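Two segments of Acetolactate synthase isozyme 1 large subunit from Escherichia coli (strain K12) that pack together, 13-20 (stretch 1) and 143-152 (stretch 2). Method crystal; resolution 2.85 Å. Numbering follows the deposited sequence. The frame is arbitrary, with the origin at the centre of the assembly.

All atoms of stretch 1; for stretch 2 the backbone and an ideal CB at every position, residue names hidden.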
# COMPACT_ATOMS: atom_id res chain seq x y z
N PHE B 13 -21.31 16.43 -24.13
CA PHE B 13 -20.78 16.93 -22.85
C PHE B 13 -19.64 17.92 -23.07
O PHE B 13 -18.97 17.91 -24.10
CB PHE B 13 -20.27 15.78 -21.94
CG PHE B 13 -21.27 14.67 -21.72
CD1 PHE B 13 -21.95 14.57 -20.52
CD2 PHE B 13 -21.49 13.71 -22.70
CE1 PHE B 13 -22.87 13.55 -20.31
CE2 PHE B 13 -22.41 12.69 -22.49
CZ PHE B 13 -23.09 12.61 -21.29
N THR B 14 -19.43 18.79 -22.08
CA THR B 14 -18.10 19.36 -21.93
C THR B 14 -17.20 18.35 -21.21
O THR B 14 -17.67 17.52 -20.44
CB THR B 14 -18.12 20.68 -21.15
OG1 THR B 14 -18.64 20.47 -19.83
CG2 THR B 14 -18.97 21.69 -21.89
N GLY B 15 -15.89 18.45 -21.46
CA GLY B 15 -14.96 17.55 -20.80
C GLY B 15 -15.17 17.42 -19.31
O GLY B 15 -15.19 16.30 -18.77
N ALA B 16 -15.38 18.54 -18.62
CA ALA B 16 -15.63 18.50 -17.18
C ALA B 16 -16.91 17.72 -16.87
O ALA B 16 -16.92 16.83 -16.00
CB ALA B 16 -15.69 19.92 -16.62
N GLU B 17 -18.00 18.05 -17.57
CA GLU B 17 -19.25 17.31 -17.37
C GLU B 17 -19.08 15.83 -17.69
O GLU B 17 -19.70 14.99 -17.02
CB GLU B 17 -20.39 17.92 -18.20
CG GLU B 17 -20.68 19.38 -17.87
CD GLU B 17 -21.67 20.02 -18.81
OE1 GLU B 17 -21.83 19.49 -19.93
OE2 GLU B 17 -22.29 21.04 -18.43
N PHE B 18 -18.26 15.49 -18.68
CA PHE B 18 -18.05 14.07 -18.94
C PHE B 18 -17.30 13.40 -17.80
O PHE B 18 -17.57 12.25 -17.47
CB PHE B 18 -17.29 13.82 -20.23
CG PHE B 18 -16.98 12.37 -20.43
CD1 PHE B 18 -17.91 11.52 -21.00
CD2 PHE B 18 -15.78 11.84 -20.00
CE1 PHE B 18 -17.63 10.19 -21.16
CE2 PHE B 18 -15.50 10.52 -20.15
CZ PHE B 18 -16.43 9.69 -20.73
N ILE B 19 -16.31 14.09 -17.24
CA ILE B 19 -15.57 13.50 -16.13
C ILE B 19 -16.53 13.18 -14.99
O ILE B 19 -16.54 12.06 -14.46
CB ILE B 19 -14.45 14.44 -15.67
CG1 ILE B 19 -13.31 14.46 -16.68
CG2 ILE B 19 -13.92 13.98 -14.34
CD1 ILE B 19 -12.56 15.76 -16.66
N VAL B 20 -17.37 14.15 -14.63
CA VAL B 20 -18.32 13.93 -13.55
C VAL B 20 -19.29 12.80 -13.88
O VAL B 20 -19.58 11.95 -13.04
CB VAL B 20 -19.08 15.23 -13.23
CG1 VAL B 20 -20.13 14.98 -12.16
CG2 VAL B 20 -18.08 16.29 -12.77
N UNK B 143 -6.03 16.10 -25.97
CA UNK B 143 -7.30 16.52 -26.58
C UNK B 143 -8.44 15.72 -25.96
O UNK B 143 -8.26 14.60 -25.46
CB UNK B 143 -7.27 16.33 -28.10
N UNK B 144 -9.64 16.32 -26.02
CA UNK B 144 -10.79 15.81 -25.29
C UNK B 144 -11.25 14.46 -25.84
O UNK B 144 -11.81 13.65 -25.11
CB UNK B 144 -11.94 16.82 -25.35
N UNK B 145 -11.01 14.19 -27.13
CA UNK B 145 -11.42 12.92 -27.72
C UNK B 145 -10.79 11.72 -27.01
O UNK B 145 -11.32 10.60 -27.12
CB UNK B 145 -11.05 12.89 -29.20
N UNK B 146 -9.67 11.91 -26.30
CA UNK B 146 -9.07 10.81 -25.55
C UNK B 146 -9.71 10.59 -24.18
O UNK B 146 -9.42 9.58 -23.55
CB UNK B 146 -7.57 11.07 -25.37
N UNK B 147 -10.56 11.50 -23.72
CA UNK B 147 -11.01 11.45 -22.34
C UNK B 147 -11.80 10.18 -21.98
O UNK B 147 -11.66 9.70 -20.84
CB UNK B 147 -11.87 12.68 -22.05
N UNK B 148 -12.69 9.64 -22.84
CA UNK B 148 -13.34 8.36 -22.50
C UNK B 148 -12.33 7.25 -22.26
O UNK B 148 -12.25 6.74 -21.14
CB UNK B 148 -14.30 7.94 -23.61
N UNK B 149 -11.52 6.91 -23.27
CA UNK B 149 -10.60 5.79 -23.10
C UNK B 149 -9.73 5.99 -21.88
O UNK B 149 -9.65 5.11 -21.01
CB UNK B 149 -9.73 5.61 -24.34
N UNK B 150 -9.13 7.18 -21.75
CA UNK B 150 -8.29 7.49 -20.60
C UNK B 150 -8.98 7.09 -19.32
O UNK B 150 -8.49 6.23 -18.57
CB UNK B 150 -7.94 8.98 -20.57
N UNK B 151 -10.17 7.61 -19.09
CA UNK B 151 -10.74 7.34 -17.78
C UNK B 151 -11.09 5.89 -17.64
O UNK B 151 -10.74 5.26 -16.63
CB UNK B 151 -11.98 8.20 -17.53
N UNK B 152 -11.66 5.29 -18.69
CA UNK B 152 -11.99 3.88 -18.59
C UNK B 152 -10.74 3.05 -18.35
O UNK B 152 -10.78 2.05 -17.62
CB UNK B 152 -12.71 3.41 -19.86

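Stretch 1 leaves a strand at Thr14 and turns into a helix from Gly15, and the face it offers to stretch 2 is almost wholly apolar: the bare backbone at Gly15, the ring of Phe18 and the flank of Ile19. The two helix axes run 10.8 Å apart at their closest, with N-to-C directions 31° apart, so side chains must fill the space between them.

Position 143 has extended backbone angles (-136/155), and its ideal CB has nothing of stretch 1 within 5.5 Å. The contact sets no preference here; the residue is His143, which takes no part in it.

At 144 CA-to-CB points toward stretch 1, yet the CB itself is too far away to touch it. The CA lies 6.4 Å from Gly15 CA, the facing residue has no side chain, and a gap is left that a long apolar chain could enter; leucine, isoleucine or methionine would all be reasonable. The residue is Ile144. With chi1 and chi2 both t, its chain is extended, and CD1 comes to 3.5 Å from Gly15 N. The absence of a side chain at Gly15 matters, because an ideal CB there would lie a tight 3.3 Å from Ile144 CD1.

Positions 145 and 146 have helical angles, but neither CB finds stretch 1 within 5.5 Å. Many residues, polar ones included, would suit; they are Glu145 and Glu146, and neither makes contact.

Position 147 again points toward stretch 1, its ideal CB 4.5 Å from Phe18 CD2, with Gly15 and Ile19 also near. A branched or flexible apolar chain fits this setting, leucine or methionine for example. Leu147 occupies it: CG packs 4.2 Å from Phe18 CD2, while CD2 reaches 3.9 Å from Gly15 O and 4.0 Å from Ile19 CG1, so one side chain spans a full turn of the opposing helix.

At 148 the CB points sideways and sits 4.0 Å from Phe18 CZ. The space beside the ring tip suits a compact apolar residue such as alanine, valine or proline, and a phi of -58° is compatible with the last. Pro148 is found, its CG 3.9 Å and its CA 3.8 Å from Phe18 CZ.

Position 149 points away and 150 is out of reach, so stretch 1 decides neither. They are Gln149, which hydrogen-bonds through NE2 elsewhere in the structure, and Val150.

Position 151 lies one turn beyond 147 and points toward stretch 1. Its ideal CB is 5.0 Å from Phe18 CE2, which leaves room for a long apolar chain; methionine, leucine or phenylalanine could be considered. Met151 uses its length to reach two residues. Its CE lies 3.5 Å from both Phe18 CE2 and Ile19 CA, and SD is 3.8 Å from Ile19 CG1.

Position 152 is out of reach and unconstrained by the contact; it is Ser152. No hydrogen bond crosses between the stretches, and the packing rests on apolar contacts.

Stretch 2 143-152: HIEELPQVMS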
# COMPACT_ATOMS: atom_id res chain seq x y z
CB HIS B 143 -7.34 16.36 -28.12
CG HIS B 143 -8.46 17.13 -28.78
ND1 HIS B 143 -8.88 18.36 -28.31
CD2 HIS B 143 -9.24 16.85 -29.85
CE1 HIS B 143 -9.87 18.80 -29.07
NE2 HIS B 143 -10.10 17.91 -30.02
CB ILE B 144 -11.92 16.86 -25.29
CG1 ILE B 144 -13.12 16.43 -24.45
CG2 ILE B 144 -12.39 17.17 -26.71
CD1 ILE B 144 -14.15 17.54 -24.30
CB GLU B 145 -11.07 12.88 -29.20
CG GLU B 145 -11.49 14.09 -30.03
CD GLU B 145 -12.98 14.11 -30.37
OE1 GLU B 145 -13.78 13.52 -29.62
OE2 GLU B 145 -13.34 14.71 -31.42
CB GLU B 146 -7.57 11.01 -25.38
CG GLU B 146 -6.82 11.21 -26.69
CD GLU B 146 -5.35 11.57 -26.51
OE1 GLU B 146 -4.54 11.28 -27.43
OE2 GLU B 146 -5.00 12.14 -25.45
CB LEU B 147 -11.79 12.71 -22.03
CG LEU B 147 -11.85 13.05 -20.56
CD1 LEU B 147 -10.51 12.76 -19.92
CD2 LEU B 147 -12.12 14.51 -20.47
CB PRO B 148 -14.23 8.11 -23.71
CG PRO B 148 -14.58 9.46 -24.17
CD PRO B 148 -13.32 10.26 -24.02
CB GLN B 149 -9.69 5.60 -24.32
CG GLN B 149 -10.16 4.53 -25.32
CD GLN B 149 -10.70 3.26 -24.66
OE1 GLN B 149 -11.73 2.73 -25.09
NE2 GLN B 149 -10.03 2.78 -23.61
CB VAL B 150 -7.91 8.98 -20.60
CG1 VAL B 150 -7.54 9.44 -19.18
CG2 VAL B 150 -6.74 9.20 -21.56
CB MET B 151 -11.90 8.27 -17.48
CG MET B 151 -11.42 9.68 -17.69
SD MET B 151 -12.15 10.84 -16.56
CE MET B 151 -13.85 10.65 -17.04
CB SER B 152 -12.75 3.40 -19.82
OG SER B 152 -12.90 2.00 -19.71
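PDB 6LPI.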